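Local coordinates for protein rifamycin polyketide synthase (Amycolatopsis mediterranei, PDB 4LN9) that probably dehydrates a beta-hydroxyacyl polyketide intermediate, as the double-hotdog dehydratase domain of the terminal module of the synthase, at residues Thr56-Leu61 against Leu138-Asp143; Asp134-Arg139 against Trp145-Thr150; Leu83-Val88 against Phe232-Ala237. All coordinates share one frame; numbering follows the deposited sequence.

Interaction 1: residues Thr56-Leu61 against Leu138-Asp143; sequences TSRLSL and LREDAD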
loop_
_atom_site.group_PDB
_atom_site.type_symbol
_atom_site.label_atom_id
_atom_site.label_comp_id
_atom_site.label_asym_id
_atom_site.label_seq_id
_atom_site.Cartn_x
_atom_site.Cartn_y
_atom_site.Cartn_z
ATOM N N THR A 56 -5.993 2.328 0.822
ATOM C CA THR A 56 -6.674 1.093 1.198
ATOM C C THR A 56 -7.847 1.352 2.137
ATOM O O THR A 56 -7.786 2.230 3.000
ATOM C CB THR A 56 -5.714 0.091 1.869
ATOM O OG1 THR A 56 -5.178 0.668 3.066
ATOM C CG2 THR A 56 -4.573 -0.270 0.930
ATOM N N SER A 57 -8.850 0.485 2.048
ATOM C CA SER A 57 -10.069 0.617 2.833
ATOM C C SER A 57 -10.755 -0.738 2.989
ATOM O O SER A 57 -10.594 -1.627 2.152
ATOM C CB SER A 57 -11.019 1.615 2.168
ATOM O OG SER A 57 -12.335 1.486 2.675
ATOM N N ARG A 58 -11.519 -0.884 4.065
ATOM C CA ARG A 58 -12.480 -1.972 4.195
ATOM C C ARG A 58 -13.869 -1.406 4.476
ATOM O O ARG A 58 -14.084 -0.769 5.506
ATOM C CB ARG A 58 -12.065 -2.898 5.342
ATOM C CG ARG A 58 -13.038 -4.035 5.597
ATOM C CD ARG A 58 -12.662 -4.805 6.850
ATOM N NE ARG A 58 -13.518 -5.970 7.042
ATOM C CZ ARG A 58 -14.643 -5.961 7.747
ATOM N NH1 ARG A 58 -15.033 -4.853 8.364
ATOM N NH2 ARG A 58 -15.375 -7.062 7.844
ATOM N N LEU A 59 -14.809 -1.636 3.564
ATOM C CA LEU A 59 -16.177 -1.157 3.747
ATOM C C LEU A 59 -17.095 -2.283 4.211
ATOM O O LEU A 59 -17.017 -3.402 3.709
ATOM C CB LEU A 59 -16.707 -0.553 2.446
ATOM C CG LEU A 59 -15.837 0.539 1.823
ATOM C CD1 LEU A 59 -16.474 1.066 0.547
ATOM C CD2 LEU A 59 -15.602 1.667 2.818
ATOM N N SER A 60 -17.955 -1.986 5.180
ATOM C CA SER A 60 -19.048 -2.887 5.530
ATOM C C SER A 60 -20.294 -2.079 5.862
ATOM O O SER A 60 -20.209 -0.877 6.112
ATOM C CB SER A 60 -18.660 -3.762 6.724
ATOM O OG SER A 60 -18.379 -2.972 7.867
ATOM N N LEU A 61 -21.444 -2.741 5.886
ATOM C CA LEU A 61 -22.671 -2.086 6.311
ATOM C C LEU A 61 -22.689 -1.807 7.812
ATOM O O LEU A 61 -23.305 -0.838 8.256
ATOM C CB LEU A 61 -23.898 -2.896 5.893
ATOM C CG LEU A 61 -24.227 -2.814 4.399
ATOM C CD1 LEU A 61 -25.623 -3.349 4.118
ATOM C CD2 LEU A 61 -24.082 -1.387 3.892
ATOM N N LEU A 138 -11.994 -6.242 -3.442
ATOM C CA LEU A 138 -11.810 -7.668 -3.199
ATOM C C LEU A 138 -12.757 -8.117 -2.091
ATOM O O LEU A 138 -12.572 -7.764 -0.925
ATOM C CB LEU A 138 -10.365 -7.949 -2.775
ATOM C CG LEU A 138 -10.002 -9.416 -2.529
ATOM C CD1 LEU A 138 -10.115 -10.216 -3.818
ATOM C CD2 LEU A 138 -8.604 -9.536 -1.939
ATOM N N ARG A 139 -13.819 -8.818 -2.476
ATOM C CA ARG A 139 -14.752 -9.402 -1.519
ATOM C C ARG A 139 -14.069 -10.473 -0.668
ATOM O O ARG A 139 -13.196 -11.193 -1.150
ATOM C CB ARG A 139 -15.952 -10.006 -2.253
ATOM C CG ARG A 139 -16.786 -8.991 -3.020
ATOM C CD ARG A 139 -17.967 -8.507 -2.194
ATOM N NE ARG A 139 -19.141 -8.243 -3.021
ATOM C CZ ARG A 139 -20.183 -9.061 -3.123
ATOM N NH1 ARG A 139 -20.226 -10.178 -2.409
ATOM N NH2 ARG A 139 -21.188 -8.761 -3.936
ATOM N N GLU A 140 -14.483 -10.581 0.592
ATOM C CA GLU A 140 -13.892 -11.542 1.524
ATOM C C GLU A 140 -13.812 -12.945 0.929
ATOM O O GLU A 140 -12.875 -13.696 1.205
ATOM C CB GLU A 140 -14.691 -11.579 2.829
ATOM C CG GLU A 140 -14.359 -10.453 3.793
ATOM C CD GLU A 140 -15.108 -10.576 5.105
ATOM O OE1 GLU A 140 -15.792 -11.602 5.307
ATOM O OE2 GLU A 140 -15.018 -9.646 5.932
ATOM N N ASP A 141 -14.862 -13.333 0.214
ATOM C CA ASP A 141 -14.945 -14.658 -0.390
ATOM C C ASP A 141 -14.008 -14.777 -1.593
ATOM O O ASP A 141 -13.463 -15.848 -1.864
ATOM C CB ASP A 141 -16.385 -14.948 -0.816
ATOM C CG ASP A 141 -17.089 -13.720 -1.364
ATOM O OD1 ASP A 141 -17.050 -13.511 -2.595
ATOM O OD2 ASP A 141 -17.657 -12.948 -0.561
ATOM N N ALA A 142 -13.721 -13.638 -2.225
ATOM C CA ALA A 142 -13.139 -13.631 -3.575
ATOM C C ALA A 142 -11.680 -14.095 -3.609
ATOM O O ALA A 142 -11.008 -14.149 -2.578
ATOM C CB ALA A 142 -13.272 -12.251 -4.204
ATOM N N ASP A 143 -11.201 -14.424 -4.807
ATOM C CA ASP A 143 -9.800 -14.779 -5.025
ATOM C C ASP A 143 -9.162 -13.788 -5.997
ATOM O O ASP A 143 -7.942 -13.759 -6.159
ATOM C CB ASP A 143 -9.692 -16.206 -5.585
ATOM C CG ASP A 143 -8.351 -16.860 -5.280
ATOM O OD1 ASP A 143 -7.409 -16.140 -4.890
ATOM O OD2 ASP A 143 -8.231 -18.091 -5.466
#
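Arg58 and Glu140 meet in a single salt bridge on the surface of the domain. Arg58 NH2 gives a hydrogen bond to Glu140 OE2 at 3.2 Å. The bond is fairly straight, with an N-H...O angle of 161°. Glu140 OE2 lies at the edge of the guanidinium, close to its plane, and the nitrogen meets it nearly along its C-O axis. The carboxylate and guanidinium planes are turned 30° from each other. The pairing is therefore one-pronged. Arg58 NE stays 4.1 Å from Glu140 OE2, too far for a second bond of the same kind.

Both side chains have to reach. The backbones are well separated, and the nearest CA atoms, of Arg58 and Leu138, are 9.4 Å apart. Arg58 has its CG anti to the backbone N and its chain extended to NE, which carries its end nearer to the turn. Glu140 points from its CA toward residues 56-61 and is extended beyond CG (chi2 -176°). It sits in a type I beta turn from Arg139 to Ala142, closed by the bond from Ala142 N to Arg139 O at 2.7 Å.

The two strands are not direct neighbours, because strand 116-122 runs between them. It bonds to Ser57 and Leu59 on one side and to Leu138 on the other. Glu140 OE2 also takes a weak hydrogen bond from Gly115 N, just before that strand. Ser30 of the second subunit packs on Arg58.

The salt bridge thus spans a whole strand and ties strand 52-59 to the turn after strand 131-139. Glu140 is exposed, and the two segments bury just 53 Å² between them. Water would probably screen the charges, so the bond is likely to contribute modestly.

Interaction 2: residues Asp134-Arg139 against Trp145-Thr150; sequences DVFSLR and WLRHAT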
loop_
_atom_site.group_PDB
_atom_site.type_symbol
_atom_site.label_atom_id
_atom_site.label_comp_id
_atom_site.label_asym_id
_atom_site.label_seq_id
_atom_site.Cartn_x
_atom_site.Cartn_y
_atom_site.Cartn_z
ATOM N N ASP A 134 -7.239 4.089 -10.607
ATOM C CA ASP A 134 -8.110 2.923 -10.732
ATOM C C ASP A 134 -8.694 2.586 -9.368
ATOM O O ASP A 134 -8.028 2.754 -8.347
ATOM C CB ASP A 134 -7.324 1.723 -11.271
ATOM C CG ASP A 134 -6.904 1.900 -12.719
ATOM O OD1 ASP A 134 -7.717 1.596 -13.619
ATOM O OD2 ASP A 134 -5.723 2.238 -12.957
ATOM N N VAL A 135 -9.949 2.149 -9.344
ATOM C CA VAL A 135 -10.566 1.704 -8.099
ATOM C C VAL A 135 -10.898 0.216 -8.150
ATOM O O VAL A 135 -11.531 -0.253 -9.094
ATOM C CB VAL A 135 -11.839 2.511 -7.773
ATOM C CG1 VAL A 135 -12.505 1.970 -6.518
ATOM C CG2 VAL A 135 -11.502 3.986 -7.609
ATOM N N PHE A 136 -10.363 -0.537 -7.192
ATOM C CA PHE A 136 -10.550 -1.987 -7.152
ATOM C C PHE A 136 -11.278 -2.396 -5.878
ATOM O O PHE A 136 -11.080 -1.786 -4.825
ATOM C CB PHE A 136 -9.204 -2.711 -7.212
ATOM C CG PHE A 136 -8.384 -2.373 -8.422
ATOM C CD1 PHE A 136 -8.612 -3.014 -9.630
ATOM C CD2 PHE A 136 -7.286 -1.536 -8.313
ATOM C CE1 PHE A 136 -7.839 -2.724 -10.740
ATOM C CE2 PHE A 136 -6.486 -1.269 -9.408
ATOM C CZ PHE A 136 -6.778 -1.845 -10.631
ATOM N N SER A 137 -11.864 -3.591 -5.914
ATOM C CA SER A 137 -12.375 -4.221 -4.705
ATOM C C SER A 137 -12.098 -5.721 -4.660
ATOM O O SER A 137 -12.016 -6.386 -5.694
ATOM C CB SER A 137 -13.873 -3.952 -4.547
ATOM O OG SER A 137 -14.627 -4.709 -5.476
ATOM N N LEU A 138 -11.994 -6.242 -3.442
ATOM C CA LEU A 138 -11.810 -7.668 -3.199
ATOM C C LEU A 138 -12.757 -8.117 -2.091
ATOM O O LEU A 138 -12.572 -7.764 -0.925
ATOM C CB LEU A 138 -10.365 -7.949 -2.775
ATOM C CG LEU A 138 -10.002 -9.416 -2.529
ATOM C CD1 LEU A 138 -10.115 -10.216 -3.818
ATOM C CD2 LEU A 138 -8.604 -9.536 -1.939
ATOM N N ARG A 139 -13.819 -8.818 -2.476
ATOM C CA ARG A 139 -14.752 -9.402 -1.519
ATOM C C ARG A 139 -14.069 -10.473 -0.668
ATOM O O ARG A 139 -13.196 -11.193 -1.150
ATOM C CB ARG A 139 -15.952 -10.006 -2.253
ATOM C CG ARG A 139 -16.786 -8.991 -3.020
ATOM C CD ARG A 139 -17.967 -8.507 -2.194
ATOM N NE ARG A 139 -19.141 -8.243 -3.021
ATOM C CZ ARG A 139 -20.183 -9.061 -3.123
ATOM N NH1 ARG A 139 -20.226 -10.178 -2.409
ATOM N NH2 ARG A 139 -21.188 -8.761 -3.936
ATOM N N TRP A 145 -9.456 -9.530 -7.627
ATOM C CA TRP A 145 -9.952 -8.166 -7.511
ATOM C C TRP A 145 -10.823 -7.815 -8.678
ATOM O O TRP A 145 -10.528 -8.190 -9.814
ATOM C CB TRP A 145 -8.776 -7.205 -7.465
ATOM C CG TRP A 145 -7.955 -7.327 -6.213
ATOM C CD1 TRP A 145 -6.991 -8.285 -5.913
ATOM C CD2 TRP A 145 -7.948 -6.408 -5.077
ATOM N NE1 TRP A 145 -6.416 -8.028 -4.696
ATOM C CE2 TRP A 145 -6.972 -6.937 -4.126
ATOM C CE3 TRP A 145 -8.675 -5.278 -4.736
ATOM C CZ2 TRP A 145 -6.705 -6.304 -2.927
ATOM C CZ3 TRP A 145 -8.388 -4.642 -3.530
ATOM C CH2 TRP A 145 -7.442 -5.157 -2.637
ATOM N N LEU A 146 -11.782 -6.923 -8.441
ATOM C CA LEU A 146 -12.678 -6.434 -9.488
ATOM C C LEU A 146 -12.406 -4.939 -9.690
ATOM O O LEU A 146 -12.157 -4.223 -8.720
ATOM C CB LEU A 146 -14.128 -6.654 -9.035
ATOM C CG LEU A 146 -15.337 -6.453 -9.959
ATOM C CD1 LEU A 146 -15.110 -7.090 -11.324
ATOM C CD2 LEU A 146 -16.589 -7.020 -9.298
ATOM N N ARG A 147 -12.259 -4.506 -10.943
ATOM C CA ARG A 147 -12.091 -3.075 -11.194
ATOM C C ARG A 147 -13.426 -2.370 -11.357
ATOM O O ARG A 147 -14.311 -2.849 -12.064
ATOM C CB ARG A 147 -11.194 -2.805 -12.403
ATOM C CG ARG A 147 -10.726 -1.358 -12.470
ATOM C CD ARG A 147 -9.637 -1.158 -13.512
ATOM N NE ARG A 147 -10.188 -1.156 -14.862
ATOM C CZ ARG A 147 -9.471 -0.933 -15.957
ATOM N NH1 ARG A 147 -8.178 -0.656 -15.860
ATOM N NH2 ARG A 147 -10.049 -0.971 -17.150
ATOM N N HIS A 148 -13.556 -1.203 -10.732
ATOM C CA HIS A 148 -14.841 -0.516 -10.701
ATOM C C HIS A 148 -14.817 0.757 -11.479
ATOM O O HIS A 148 -15.859 1.260 -11.900
ATOM C CB HIS A 148 -15.254 -0.238 -9.271
ATOM C CG HIS A 148 -15.484 -1.483 -8.464
ATOM N ND1 HIS A 148 -16.509 -2.318 -8.712
ATOM C CD2 HIS A 148 -14.679 -2.120 -7.522
ATOM C CE1 HIS A 148 -16.417 -3.390 -7.904
ATOM N NE2 HIS A 148 -15.304 -3.260 -7.166
ATOM N N ALA A 149 -13.640 1.358 -11.570
ATOM C CA ALA A 149 -13.498 2.619 -12.266
ATOM C C ALA A 149 -12.048 2.832 -12.653
ATOM O O ALA A 149 -11.135 2.423 -11.935
ATOM C CB ALA A 149 -13.990 3.764 -11.395
ATOM N N THR A 150 -11.845 3.516 -13.769
ATOM C CA THR A 150 -10.508 3.840 -14.228
ATOM C C THR A 150 -10.540 5.229 -14.853
ATOM O O THR A 150 -11.545 5.616 -15.452
ATOM C CB THR A 150 -10.012 2.808 -15.262
ATOM O OG1 THR A 150 -8.662 3.106 -15.636
ATOM C CG2 THR A 150 -10.896 2.819 -16.501
#
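Strands 131-139 and 146-154 form an antiparallel beta hairpin in the first hotdog half of the domain, and this contact is its end nearest the connecting loop. Val135 pairs with Ala149, and Ser137 with Leu146, as hydrogen-bonded pairs. Val135 N gives to Ala149 O at 2.9 Å, and Leu146 N gives to Ser137 O at 2.8 Å. A beta bulge shifts the register by one between Val135 and Phe136. Val135 O accepts from His148 N, and Ala149 N is buried with no partner in the model.

His148 lies at the bulge, and its ring edge reaches Ser137. Ser137 OG stands 2.3 Å from His148 NE2, with either atom a possible donor. That distance is very short and its value doubtful. His148 ND1 bonds to Ala106 O, and this bond probably limits rotation of the ring.

Leu138 CB sits over the face of the Trp145 six-membered ring. It makes a CH-pi contact of 3.6 Å to the centroid, only 9° off the normal. Trp145 NE1 bonds to Gln46 of the second subunit.

At the far end, Thr150 OG1 donates to Asp134 OD1 at 2.7 Å, from above the carboxylate plane. The stem of Arg147 crosses the Phe136 ring obliquely, with Arg147 CG 3.6 Å from Phe136 CE1. Arg147 bends at chi3 (76°), which curls its end back toward Asp134. Arg147 NH1 then makes a weak, strongly bent bond of 3.2 Å to Asp134 OD1, part of a salt bridge. Asp134 OD2 bonds to Gln49 of the second subunit.

The face with Asp134, Phe136, Arg147 and Thr150 carries ring and charge contacts that continue into the dimer interface. Arg147 has its stronger charged partner in Glu105, so it probably offsets the charge of Asp134 only in part.

Interaction 3: residues Leu83-Val88 against Phe232-Ala237; sequences LVELAV and FGIHPA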
loop_
_atom_site.group_PDB
_atom_site.type_symbol
_atom_site.label_atom_id
_atom_site.label_comp_id
_atom_site.label_asym_id
_atom_site.label_seq_id
_atom_site.Cartn_x
_atom_site.Cartn_y
_atom_site.Cartn_z
ATOM N N LEU A 83 -17.223 6.934 -5.694
ATOM C CA LEU A 83 -16.020 6.627 -6.456
ATOM C C LEU A 83 -15.312 7.901 -6.908
ATOM O O LEU A 83 -14.089 8.014 -6.803
ATOM C CB LEU A 83 -16.370 5.753 -7.663
ATOM C CG LEU A 83 -16.970 4.398 -7.285
ATOM C CD1 LEU A 83 -17.156 3.520 -8.514
ATOM C CD2 LEU A 83 -16.093 3.705 -6.250
ATOM N N VAL A 84 -16.096 8.884 -7.342
ATOM C CA VAL A 84 -15.574 10.207 -7.676
ATOM C C VAL A 84 -14.835 10.840 -6.498
ATOM O O VAL A 84 -13.729 11.360 -6.658
ATOM C CB VAL A 84 -16.696 11.157 -8.147
ATOM C CG1 VAL A 84 -16.186 12.589 -8.229
ATOM C CG2 VAL A 84 -17.243 10.704 -9.492
ATOM N N GLU A 85 -15.429 10.757 -5.311
ATOM C CA GLU A 85 -14.820 11.326 -4.108
ATOM C C GLU A 85 -13.505 10.627 -3.769
ATOM O O GLU A 85 -12.527 11.272 -3.390
ATOM C CB GLU A 85 -15.787 11.261 -2.916
ATOM C CG GLU A 85 -15.116 11.336 -1.545
ATOM C CD GLU A 85 -14.719 12.750 -1.142
ATOM O OE1 GLU A 85 -15.072 13.702 -1.870
ATOM O OE2 GLU A 85 -14.043 12.908 -0.101
ATOM N N LEU A 86 -13.495 9.303 -3.880
ATOM C CA LEU A 86 -12.279 8.534 -3.661
ATOM C C LEU A 86 -11.185 8.973 -4.628
ATOM O O LEU A 86 -10.033 9.156 -4.234
ATOM C CB LEU A 86 -12.560 7.040 -3.822
ATOM C CG LEU A 86 -13.601 6.476 -2.854
ATOM C CD1 LEU A 86 -13.803 4.985 -3.081
ATOM C CD2 LEU A 86 -13.203 6.759 -1.412
ATOM N N ALA A 87 -11.549 9.106 -5.900
ATOM C CA ALA A 87 -10.590 9.451 -6.942
ATOM C C ALA A 87 -10.003 10.830 -6.684
ATOM O O ALA A 87 -8.788 11.017 -6.737
ATOM C CB ALA A 87 -11.251 9.403 -8.312
ATOM N N VAL A 88 -10.859 11.784 -6.340
ATOM C CA VAL A 88 -10.386 13.140 -6.122
ATOM C C VAL A 88 -9.587 13.291 -4.827
ATOM O O VAL A 88 -8.575 13.990 -4.807
ATOM C CB VAL A 88 -11.529 14.165 -6.178
ATOM C CG1 VAL A 88 -11.037 15.529 -5.716
ATOM C CG2 VAL A 88 -12.095 14.240 -7.590
ATOM N N PHE A 232 -15.491 14.936 4.380
ATOM C CA PHE A 232 -15.336 14.613 2.960
ATOM C C PHE A 232 -14.791 15.801 2.170
ATOM O O PHE A 232 -14.946 16.950 2.582
ATOM C CB PHE A 232 -16.674 14.179 2.359
ATOM C CG PHE A 232 -17.058 12.767 2.687
ATOM C CD1 PHE A 232 -16.405 11.702 2.090
ATOM C CD2 PHE A 232 -18.134 12.504 3.517
ATOM C CE1 PHE A 232 -16.779 10.400 2.362
ATOM C CE2 PHE A 232 -18.529 11.205 3.777
ATOM C CZ PHE A 232 -17.844 10.150 3.206
ATOM N N GLY A 233 -14.239 15.525 0.993
ATOM C CA GLY A 233 -14.131 16.538 -0.047
ATOM C C GLY A 233 -15.505 17.054 -0.428
ATOM O O GLY A 233 -15.840 18.212 -0.172
ATOM N N ILE A 234 -16.344 16.148 -0.921
ATOM C CA ILE A 234 -17.784 16.365 -0.934
ATOM C C ILE A 234 -18.514 15.061 -0.604
ATOM O O ILE A 234 -18.127 13.994 -1.078
ATOM C CB ILE A 234 -18.257 16.897 -2.304
ATOM C CG1 ILE A 234 -19.737 17.283 -2.255
ATOM C CG2 ILE A 234 -17.993 15.872 -3.398
ATOM C CD1 ILE A 234 -20.194 18.104 -3.441
ATOM N N HIS A 235 -19.449 15.122 0.341
ATOM C CA HIS A 235 -20.192 13.925 0.728
ATOM C C HIS A 235 -20.893 13.316 -0.462
ATOM O O HIS A 235 -21.514 14.037 -1.250
ATOM C CB HIS A 235 -21.182 14.232 1.853
ATOM C CG HIS A 235 -21.817 13.000 2.462
ATOM N ND1 HIS A 235 -22.510 12.111 1.729
ATOM C CD2 HIS A 235 -21.855 12.540 3.777
ATOM C CE1 HIS A 235 -22.954 11.121 2.525
ATOM N NE2 HIS A 235 -22.577 11.400 3.783
ATOM N N PRO A 236 -20.618 12.029 -0.736
ATOM C CA PRO A 236 -21.163 11.408 -1.939
ATOM C C PRO A 236 -22.680 11.557 -2.046
ATOM O O PRO A 236 -23.216 11.576 -3.152
ATOM C CB PRO A 236 -20.780 9.938 -1.773
ATOM C CG PRO A 236 -19.514 9.980 -0.987
ATOM C CD PRO A 236 -19.637 11.161 -0.059
ATOM N N ALA A 237 -23.363 11.655 -0.910
ATOM C CA ALA A 237 -24.810 11.849 -0.920
ATOM C C ALA A 237 -25.199 13.265 -1.346
ATOM O O ALA A 237 -26.183 13.453 -2.063
ATOM C CB ALA A 237 -25.411 11.509 0.439
#
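The carboxylate of Glu85 faces the backbone of the loop at Phe232-Ile234 and takes two successive N-H groups, one on each oxygen. Gly233 N gives to Glu85 OE2 at 2.8 Å, on the syn side and a little out of the carboxylate plane. Ile234 N gives to Glu85 OE1 at 2.9 Å, from above that plane. This second bond is almost straight, at 173°. Two separate bonds limit rotation of the carboxylate. Glu85 CG lies anti to the backbone N, and the bend at chi2 (79°) turns the carboxylate to the loop N-H groups.

The Phe232 ring stands nearly upright to the carboxylate, with the planes 83° apart. It presents its edge, and Phe232 CD1 lies 3.4 Å from Glu85 OE2, close to the ring plane. One face of the same ring is covered by Pro236 CD, 3.7 Å above its centre. Pro236 CG also approaches Glu85 CB, at 4.4 Å.

Glu85 OE2 is also hydrogen-bonded to His38 NE2, so two bonds grip this buried oxygen. The His38 ring meets the Phe232 ring nearly at a right angle.

His235 points away from Glu85 and caps the next helix. As N-cap residue, it accepts from Ala237 N through ND1, with the donor in its ring plane.

A buried glutamate on helix 80-93 thus holds the loop that leads into helix 236-251. Each of these long helices is consistent with the central helix that a hotdog sheet wraps. The contact probably joins the two halves of the double hotdog fold of polyketide synthase dehydratases.

Overall arrangement
Interaction 3 is the buried contact, its centre about 5 Å from that of the chain. Interaction 1 lies on the surface, its centre about 20 Å from the same point, and interaction 2 falls between them. Interactions 1 and 2 share strand 131-139 and both touch the second subunit; no other chain of the assembly touches interaction 3. Interaction 2 meets interaction 3 where Leu83 packs on Val135 and Ala149, so the hairpin lies against helix 80-93. The chemistry follows this order. One salt bridge between charged side chains serves at the surface. Strand pairing with aromatic and polar contacts holds the hairpin. In the core, a carboxylate is held by backbone N-H groups and a histidine.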